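Local coordinates for protein cytochrome C-550 (Paracoccus versutus, PDB 2BH4) that probably carries electrons as a c-type cytochrome through its heme c, here in a variant whose axial methionine ligand is replaced by lysine, at residues G44-I47 with A48-E51; V70-E73 with A74-I77. The protein carries 1 engineered substitution. All blocks are in the same frame, centred on the assembly; numbering follows the deposited sequence.

Contact 1: G44-I47 with A48-E51. With HEC (heme c), chain B.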
ATOM      1  N   GLY A  44      -4.693  -7.020   4.020  1.00 15.86           N
ATOM      2  CA  GLY A  44      -6.057  -7.401   4.405  1.00 15.53           C
ATOM      3  C   GLY A  44      -6.943  -6.208   4.725  1.00 16.44           C
ATOM      4  O   GLY A  44      -8.127  -6.370   5.052  1.00 18.56           O
ATOM      5  N   ARG A  45      -6.412  -5.003   4.564  1.00 15.48           N
ATOM      6  CA  ARG A  45      -7.181  -3.780   4.825  1.00 15.39           C
ATOM      7  C   ARG A  45      -8.031  -3.396   3.621  1.00 15.18           C
ATOM      8  O   ARG A  45      -7.566  -3.437   2.484  1.00 14.80           O
ATOM      9  CB  ARG A  45      -6.229  -2.620   5.165  1.00 14.22           C
ATOM     10  CG  ARG A  45      -6.898  -1.365   5.676  1.00 15.30           C
ATOM     11  CD  ARG A  45      -5.868  -0.432   6.317  1.00 15.05           C
ATOM     12  NE  ARG A  45      -5.086   0.322   5.337  1.00 14.43           N
ATOM     13  CZ  ARG A  45      -3.945   0.959   5.594  1.00 15.95           C
ATOM     14  NH1 ARG A  45      -3.340   0.821   6.768  1.00 17.19           N
ATOM     15  NH2 ARG A  45      -3.358   1.660   4.628  1.00 14.86           N
ATOM     16  N   LYS A  46      -9.275  -2.987   3.875  1.00 15.79           N
ATOM     17  CA  LYS A  46     -10.119  -2.449   2.796  1.00 15.19           C
ATOM     18  C   LYS A  46      -9.374  -1.380   2.005  1.00 15.11           C
ATOM     19  O   LYS A  46      -8.719  -0.507   2.575  1.00 15.04           O
ATOM     20  CB  LYS A  46     -11.417  -1.878   3.360  1.00 16.62           C
ATOM     21  CG  LYS A  46     -12.344  -1.293   2.325  1.00 17.70           C
ATOM     22  CD  LYS A  46     -13.588  -0.685   2.999  1.00 18.90           C
ATOM     23  CE  LYS A  46     -14.350   0.245   2.092  1.00 23.70           C
ATOM     24  NZ  LYS A  46     -14.779  -0.355   0.849  1.00 21.84           N
ATOM     25  N   ILE A  47      -9.466  -1.461   0.681  1.00 13.87           N
ATOM     26  CA  ILE A  47      -8.839  -0.467  -0.190  1.00 14.67           C
ATOM     27  C   ILE A  47      -9.270   0.940   0.213  1.00 14.63           C
ATOM     28  O   ILE A  47     -10.463   1.206   0.396  1.00 15.50           O
ATOM     29  CB  ILE A  47      -9.249  -0.692  -1.666  1.00 14.53           C
ATOM     30  CG1 ILE A  47      -8.950  -2.125  -2.133  1.00 16.16           C
ATOM     31  CG2 ILE A  47      -8.583   0.304  -2.588  1.00 15.72           C
ATOM     32  CD1 ILE A  47      -7.510  -2.514  -2.151  1.00 16.51           C
ATOM     33  N   ALA A  48      -8.295   1.848   0.320  1.00 14.31           N
ATOM     34  CA  ALA A  48      -8.559   3.279   0.535  1.00 14.19           C
ATOM     35  C   ALA A  48      -9.500   3.557   1.698  1.00 15.48           C
ATOM     36  O   ALA A  48     -10.507   4.272   1.533  1.00 16.88           O
ATOM     37  CB  ALA A  48      -9.076   3.907  -0.758  1.00 16.85           C
ATOM     38  N   SER A  49      -9.154   3.034   2.874  1.00 14.53           N
ATOM     39  CA  SER A  49     -10.041   3.132   4.049  1.00 16.18           C
ATOM     40  C   SER A  49      -9.429   3.767   5.296  1.00 17.44           C
ATOM     41  O   SER A  49     -10.077   3.778   6.361  1.00 21.13           O
ATOM     42  CB  SER A  49     -10.606   1.756   4.404  1.00 16.39           C
ATOM     43  OG  SER A  49      -9.594   0.842   4.793  1.00 16.36           O
ATOM     44  N   VAL A  50      -8.228   4.323   5.182  1.00 17.57           N
ATOM     45  CA  VAL A  50      -7.615   4.959   6.350  1.00 18.93           C
ATOM     46  C   VAL A  50      -8.368   6.247   6.705  1.00 19.76           C
ATOM     47  O   VAL A  50      -8.521   7.139   5.879  1.00 20.40           O
ATOM     48  CB  VAL A  50      -6.124   5.231   6.116  1.00 18.11           C
ATOM     49  CG1 VAL A  50      -5.531   6.006   7.282  1.00 17.91           C
ATOM     50  CG2 VAL A  50      -5.389   3.904   5.942  1.00 17.82           C
ATOM     51  N   GLU A  51      -8.838   6.306   7.954  1.00 23.77           N
ATOM     52  CA  GLU A  51      -9.555   7.457   8.489  1.00 25.90           C
ATOM     53  C   GLU A  51      -8.749   8.729   8.303  1.00 24.63           C
ATOM     54  O   GLU A  51      -7.564   8.770   8.632  1.00 24.37           O
ATOM     55  CB  GLU A  51      -9.815   7.212   9.983  1.00 26.63           C
ATOM     56  CG  GLU A  51     -10.572   8.273  10.761  1.00 29.50           C
ATOM     57  CD  GLU A  51     -10.588   7.955  12.262  1.00 34.03           C
ATOM     58  OE1 GLU A  51      -9.533   8.102  12.929  1.00 41.09           O
ATOM     59  OE2 GLU A  51     -11.652   7.554  12.780  1.00 41.18           O
TER
HETATM   60 FE   HEC B1123       2.430   4.751  -1.549  1.00 13.40          FE
HETATM   61  CHA HEC B1123      -0.964   4.747  -1.409  1.00 13.33           C
HETATM   62  CHB HEC B1123       2.467   1.435  -0.727  1.00 13.25           C
HETATM   63  CHC HEC B1123       5.818   4.642  -2.065  1.00 13.10           C
HETATM   64  CHD HEC B1123       2.515   8.153  -1.767  1.00 15.35           C
HETATM   65  NA  HEC B1123       1.021   3.371  -1.153  1.00 13.86           N
HETATM   66  C1A HEC B1123      -0.346   3.546  -1.159  1.00 12.39           C
HETATM   67  C2A HEC B1123      -1.020   2.313  -0.863  1.00 12.39           C
HETATM   68  C3A HEC B1123      -0.058   1.393  -0.682  1.00 12.01           C
HETATM   69  C4A HEC B1123       1.234   2.037  -0.861  1.00 12.02           C
HETATM   70  CMA HEC B1123      -0.274  -0.086  -0.354  1.00 13.75           C
HETATM   71  CAA HEC B1123      -2.538   2.147  -0.731  1.00 14.31           C
HETATM   72  CBA HEC B1123      -2.888   2.422   0.730  1.00 13.93           C
HETATM   73  CGA HEC B1123      -4.355   2.373   1.087  1.00 14.21           C
HETATM   74  O1A HEC B1123      -4.683   2.771   2.253  1.00 14.92           O
HETATM   75  O2A HEC B1123      -5.202   1.940   0.259  1.00 14.17           O
HETATM   76  NB  HEC B1123       3.876   3.311  -1.417  1.00 12.34           N
HETATM   77  C1B HEC B1123       3.680   2.021  -0.976  1.00 12.49           C
HETATM   78  C2B HEC B1123       4.967   1.359  -0.939  1.00 12.70           C
HETATM   79  C3B HEC B1123       5.877   2.227  -1.359  1.00 12.82           C
HETATM   80  C4B HEC B1123       5.226   3.491  -1.640  1.00 12.23           C
HETATM   81  CMB HEC B1123       5.178  -0.091  -0.475  1.00 14.21           C
HETATM   82  CAB HEC B1123       7.388   1.970  -1.540  1.00 15.02           C
HETATM   83  CBB HEC B1123       7.687   0.997  -2.451  1.00 14.11           C
HETATM   84  NC  HEC B1123       3.880   6.103  -1.843  1.00 14.91           N
HETATM   85  C1C HEC B1123       5.206   5.886  -2.083  1.00 12.10           C
HETATM   86  C2C HEC B1123       5.888   7.147  -2.272  1.00 14.05           C
HETATM   87  C3C HEC B1123       4.994   8.141  -2.194  1.00 15.28           C
HETATM   88  C4C HEC B1123       3.723   7.488  -1.899  1.00 11.30           C
HETATM   89  CMC HEC B1123       7.403   7.258  -2.535  1.00 16.06           C
HETATM   90  CAC HEC B1123       5.200   9.676  -2.320  1.00 17.48           C
HETATM   91  CBC HEC B1123       5.884  10.228  -3.359  1.00 16.10           C
HETATM   92  ND  HEC B1123       1.039   6.189  -1.587  1.00 12.70           N
HETATM   93  C1D HEC B1123       1.290   7.548  -1.720  1.00 12.38           C
HETATM   94  C2D HEC B1123       0.040   8.256  -1.883  1.00 14.09           C
HETATM   95  C3D HEC B1123      -1.017   7.218  -1.784  1.00 11.79           C
HETATM   96  C4D HEC B1123      -0.331   5.931  -1.612  1.00 13.56           C
HETATM   97  CMD HEC B1123      -0.210   9.753  -2.081  1.00 15.82           C
HETATM   98  CAD HEC B1123      -2.521   7.501  -1.961  1.00 13.34           C
HETATM   99  CBD HEC B1123      -2.777   7.128  -3.434  1.00 15.06           C
HETATM  100  CGD HEC B1123      -4.069   7.708  -4.004  1.00 16.16           C
HETATM  101  O1D HEC B1123      -4.878   8.246  -3.217  1.00 20.43           O
HETATM  102  O2D HEC B1123      -4.300   7.598  -5.236  1.00 20.67           O
HETATM  103  O   HOH W   1      -6.753   1.320   3.146  1.00 15.35           O
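Lys46 and Ser49 face each other across a tight reversal of the chain, their CA atoms 5.7 Å apart. Ile47 and Ala48 form the corner, and Ala48 sits in the left-handed region (phi 51°, psi 55°), so the turn resembles a distorted type II. A side chain closes it: Ser49 OG donates to Lys46 O over 2.7 Å, approaching tilted from the carbonyl plane, with OG held between its own backbone N and carbonyl carbon (chi1 64°). The methylenes of Lys46 run alongside Ser49 CB, and the lysine's end leads away from the turn.

The turn faces the propionate that ends in O1A and O2A, part of the heme pocket, and bonds to both of its oxygens. Ala48 N donates to O2A of the heme at 3.1 Å, which ties the corner itself to the cofactor. Arg45 NH2 reaches O1A at 2.9 Å, and the carboxylate carbon lies in the guanidinium plane, at its edge. That approach follows from an arginine chain extended as far as CD and bent at chi3, and it probably helps to stabilise the propionate's negative charge. One guanidinium face carries Val50 CG2, 3.2 Å above the plane over its centre, while NH1 bonds to Asn38 O.

Water 1 sits between the turn and the propionate and makes four hydrogen bonds. It accepts from Arg45 NE at 2.9 Å and from Ser49 N at 3.0 Å, and donates to O1A and to Lys46 O, the latter already gripped by Ser49 OG.

Contact 2: V70-E73 with A74-I77. With HEC (heme c), chain B.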
ATOM      1  N   VAL A  70     -10.126  -5.881  -0.476  1.00 18.49           N
ATOM      2  CA  VAL A  70      -9.059  -5.568   0.477  1.00 18.30           C
ATOM      3  C   VAL A  70      -7.705  -5.741  -0.204  1.00 17.84           C
ATOM      4  O   VAL A  70      -7.614  -6.311  -1.309  1.00 19.58           O
ATOM      5  CB  VAL A  70      -9.094  -6.473   1.729  1.00 18.34           C
ATOM      6  CG1 VAL A  70     -10.443  -6.411   2.414  1.00 19.08           C
ATOM      7  CG2 VAL A  70      -8.781  -7.903   1.382  1.00 19.34           C
ATOM      8  N   TRP A  71      -6.653  -5.246   0.447  1.00 16.34           N
ATOM      9  CA  TRP A  71      -5.295  -5.424  -0.073  1.00 16.93           C
ATOM     10  C   TRP A  71      -4.791  -6.822   0.161  1.00 18.30           C
ATOM     11  O   TRP A  71      -4.314  -7.144   1.237  1.00 23.73           O
ATOM     12  CB  TRP A  71      -4.314  -4.425   0.523  1.00 16.39           C
ATOM     13  CG  TRP A  71      -4.432  -3.075  -0.079  1.00 15.05           C
ATOM     14  CD1 TRP A  71      -4.876  -1.944   0.525  1.00 14.94           C
ATOM     15  CD2 TRP A  71      -4.081  -2.703  -1.421  1.00 14.56           C
ATOM     16  NE1 TRP A  71      -4.852  -0.896  -0.364  1.00 15.47           N
ATOM     17  CE2 TRP A  71      -4.374  -1.335  -1.568  1.00 14.91           C
ATOM     18  CE3 TRP A  71      -3.596  -3.408  -2.522  1.00 13.97           C
ATOM     19  CZ2 TRP A  71      -4.128  -0.645  -2.748  1.00 13.79           C
ATOM     20  CZ3 TRP A  71      -3.375  -2.723  -3.704  1.00 13.73           C
ATOM     21  CH2 TRP A  71      -3.660  -1.363  -3.818  1.00 13.44           C
ATOM     22  N   SER A  72      -4.850  -7.641  -0.870  1.00 17.97           N
ATOM     23  CA  SER A  72      -4.226  -8.950  -0.817  1.00 18.97           C
ATOM     24  C   SER A  72      -2.744  -8.824  -1.112  1.00 18.34           C
ATOM     25  O   SER A  72      -2.283  -7.823  -1.679  1.00 17.77           O
ATOM     26  CB  SER A  72      -4.857  -9.859  -1.855  1.00 18.98           C
ATOM     27  OG  SER A  72      -4.520  -9.440  -3.168  1.00 21.30           O
ATOM     28  N   GLU A  73      -1.983  -9.848  -0.757  1.00 20.04           N
ATOM     29  CA  GLU A  73      -0.574  -9.846  -1.080  1.00 20.56           C
ATOM     30  C   GLU A  73      -0.339  -9.739  -2.600  1.00 18.06           C
ATOM     31  O   GLU A  73       0.518  -8.956  -3.037  1.00 18.46           O
ATOM     32  CB  GLU A  73       0.093 -11.090  -0.479  1.00 22.50           C
ATOM     33  CG  GLU A  73       0.306 -10.925   1.042  1.00 24.97           C
ATOM     34  CD  GLU A  73       0.979 -12.132   1.689  1.00 27.47           C
ATOM     35  OE1 GLU A  73       1.698 -12.855   0.973  1.00 37.48           O
ATOM     36  OE2 GLU A  73       0.790 -12.334   2.905  1.00 38.11           O
ATOM     37  N   ALA A  74      -1.165 -10.412  -3.403  1.00 18.05           N
ATOM     38  CA  ALA A  74      -1.005 -10.371  -4.860  1.00 19.08           C
ATOM     39  C   ALA A  74      -1.269  -8.960  -5.422  1.00 18.35           C
ATOM     40  O   ALA A  74      -0.508  -8.446  -6.254  1.00 17.48           O
ATOM     41  CB  ALA A  74      -1.915 -11.413  -5.525  1.00 21.26           C
ATOM     42  N   ASP A  75      -2.329  -8.329  -4.941  1.00 16.67           N
ATOM     43  CA  ASP A  75      -2.661  -6.980  -5.403  1.00 14.69           C
ATOM     44  C   ASP A  75      -1.599  -5.980  -4.939  1.00 14.92           C
ATOM     45  O   ASP A  75      -1.234  -5.076  -5.695  1.00 13.07           O
ATOM     46  CB  ASP A  75      -4.066  -6.567  -4.945  1.00 14.89           C
ATOM     47  CG  ASP A  75      -5.142  -7.011  -5.921  1.00 19.24           C
ATOM     48  OD1 ASP A  75      -4.906  -6.971  -7.156  1.00 23.20           O
ATOM     49  OD2 ASP A  75      -6.249  -7.343  -5.468  1.00 24.90           O
ATOM     50  N   LEU A  76      -1.088  -6.130  -3.717  1.00 14.91           N
ATOM     51  CA  LEU A  76      -0.018  -5.261  -3.242  1.00 14.44           C
ATOM     52  C   LEU A  76       1.226  -5.360  -4.103  1.00 14.20           C
ATOM     53  O   LEU A  76       1.817  -4.346  -4.471  1.00 14.37           O
ATOM     54  CB  LEU A  76       0.341  -5.553  -1.794  1.00 14.36           C
ATOM     55  CG  LEU A  76      -0.649  -5.021  -0.765  1.00 13.17           C
ATOM     56  CD1 LEU A  76      -0.427  -5.673   0.579  1.00 15.42           C
ATOM     57  CD2 LEU A  76      -0.605  -3.468  -0.653  1.00 14.59           C
ATOM     58  N   ILE A  77       1.606  -6.579  -4.482  1.00 15.08           N
ATOM     59  CA  ILE A  77       2.790  -6.724  -5.315  1.00 15.56           C
ATOM     60  C   ILE A  77       2.596  -5.983  -6.645  1.00 15.09           C
ATOM     61  O   ILE A  77       3.488  -5.276  -7.107  1.00 15.47           O
ATOM     62  CB  ILE A  77       3.129  -8.202  -5.535  1.00 16.87           C
ATOM     63  CG1 ILE A  77       3.619  -8.793  -4.217  1.00 18.87           C
ATOM     64  CG2 ILE A  77       4.202  -8.356  -6.616  1.00 17.88           C
ATOM     65  CD1 ILE A  77       3.759 -10.303  -4.251  1.00 19.34           C
TER
HETATM   66 FE   HEC B1123       2.430   4.751  -1.549  1.00 13.40          FE
HETATM   67  CHA HEC B1123      -0.964   4.747  -1.409  1.00 13.33           C
HETATM   68  CHB HEC B1123       2.467   1.435  -0.727  1.00 13.25           C
HETATM   69  CHC HEC B1123       5.818   4.642  -2.065  1.00 13.10           C
HETATM   70  CHD HEC B1123       2.515   8.153  -1.767  1.00 15.35           C
HETATM   71  NA  HEC B1123       1.021   3.371  -1.153  1.00 13.86           N
HETATM   72  C1A HEC B1123      -0.346   3.546  -1.159  1.00 12.39           C
HETATM   73  C2A HEC B1123      -1.020   2.313  -0.863  1.00 12.39           C
HETATM   74  C3A HEC B1123      -0.058   1.393  -0.682  1.00 12.01           C
HETATM   75  C4A HEC B1123       1.234   2.037  -0.861  1.00 12.02           C
HETATM   76  CMA HEC B1123      -0.274  -0.086  -0.354  1.00 13.75           C
HETATM   77  CAA HEC B1123      -2.538   2.147  -0.731  1.00 14.31           C
HETATM   78  CBA HEC B1123      -2.888   2.422   0.730  1.00 13.93           C
HETATM   79  CGA HEC B1123      -4.355   2.373   1.087  1.00 14.21           C
HETATM   80  O1A HEC B1123      -4.683   2.771   2.253  1.00 14.92           O
HETATM   81  O2A HEC B1123      -5.202   1.940   0.259  1.00 14.17           O
HETATM   82  NB  HEC B1123       3.876   3.311  -1.417  1.00 12.34           N
HETATM   83  C1B HEC B1123       3.680   2.021  -0.976  1.00 12.49           C
HETATM   84  C2B HEC B1123       4.967   1.359  -0.939  1.00 12.70           C
HETATM   85  C3B HEC B1123       5.877   2.227  -1.359  1.00 12.82           C
HETATM   86  C4B HEC B1123       5.226   3.491  -1.640  1.00 12.23           C
HETATM   87  CMB HEC B1123       5.178  -0.091  -0.475  1.00 14.21           C
HETATM   88  CAB HEC B1123       7.388   1.970  -1.540  1.00 15.02           C
HETATM   89  CBB HEC B1123       7.687   0.997  -2.451  1.00 14.11           C
HETATM   90  NC  HEC B1123       3.880   6.103  -1.843  1.00 14.91           N
HETATM   91  C1C HEC B1123       5.206   5.886  -2.083  1.00 12.10           C
HETATM   92  C2C HEC B1123       5.888   7.147  -2.272  1.00 14.05           C
HETATM   93  C3C HEC B1123       4.994   8.141  -2.194  1.00 15.28           C
HETATM   94  C4C HEC B1123       3.723   7.488  -1.899  1.00 11.30           C
HETATM   95  CMC HEC B1123       7.403   7.258  -2.535  1.00 16.06           C
HETATM   96  CAC HEC B1123       5.200   9.676  -2.320  1.00 17.48           C
HETATM   97  CBC HEC B1123       5.884  10.228  -3.359  1.00 16.10           C
HETATM   98  ND  HEC B1123       1.039   6.189  -1.587  1.00 12.70           N
HETATM   99  C1D HEC B1123       1.290   7.548  -1.720  1.00 12.38           C
HETATM  100  C2D HEC B1123       0.040   8.256  -1.883  1.00 14.09           C
HETATM  101  C3D HEC B1123      -1.017   7.218  -1.784  1.00 11.79           C
HETATM  102  C4D HEC B1123      -0.331   5.931  -1.612  1.00 13.56           C
HETATM  103  CMD HEC B1123      -0.210   9.753  -2.081  1.00 15.82           C
HETATM  104  CAD HEC B1123      -2.521   7.501  -1.961  1.00 13.34           C
HETATM  105  CBD HEC B1123      -2.777   7.128  -3.434  1.00 15.06           C
HETATM  106  CGD HEC B1123      -4.069   7.708  -4.004  1.00 16.16           C
HETATM  107  O1D HEC B1123      -4.878   8.246  -3.217  1.00 20.43           O
HETATM  108  O2D HEC B1123      -4.300   7.598  -5.236  1.00 20.67           O
HETATM  109  O   HOH W   2      -7.768  -8.139  -3.155  1.00 31.04           O
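Ser72 starts the helix 73-81 with two bonds. Its carbonyl O accepts from Leu76 N at 2.9 Å. Its OG accepts from Asp75 N at 3.0 Å, with an N-H...O angle of 163°. The latter is an N-cap bond: OG stands between the serine's backbone N and carbonyl carbon (chi1 69°), which brings it over the first helical turn. Ile77 N to Glu73 O follows as the next helical bond.

The reciprocal half of a capping box is absent, since Asp75 OD2 lies 4.8 Å from Ser72 N. The carboxylate is used otherwise: OD1 accepts from Trp86 NE1, and OD2 accepts a hydrogen bond from water 2, which also donates to Val70 O at 2.6 Å and bonds weakly to Ser72 OG.

Trp71, just before the cap, sends its indole N-H to the heme. NE1 donates to propionate O2A at 2.9 Å, nearly straight at 165°, and O2A lies in the ring plane. The benzo edge meets Asp75 O near the plane at CZ3, while heme methyl CMA lies over one face. Leu76 CD2 lies beside CMA on the same side of the indole, touching both, 3.5 Å from Trp71 CE3 and 3.4 Å from CMA; the two side chains cross at about a right angle. A phenylalanine in place of Trp71 has no N-H to offer, and would probably leave O2A with one donor fewer and thin the packing against Leu76 CD2 and propionate CAA. Outside these segments, Trp86 stacks on the indole and Val112 of helix 108-117 backs Leu76. The buried tryptophan bonded to a heme propionate, as in mitochondrial cytochrome c, is consistent with a class I cytochrome c fold.

Contact 1 comes first along the chain, in the loop before helix 57-65; contact 2 follows that helix and opens helix 73-81. Their centres are 12 Å apart, yet the backbones touch: Gly44 N to Trp71 O (2.8 Å) and Arg45 O to Trp71 N (2.9 Å) are probable hydrogen bonds pairing the two loops, and Ile47 CD1 packs 3.4 Å from Trp71 CE2. Both contacts converge on the same heme propionate, O2A being reached from 44-51 and from 70-77 alike. Tyr55 and Gly56, between the contacts in sequence, also bond to the heme. The arrangement consequently ties two separate loops and the start of a helix to one edge of the cofactor.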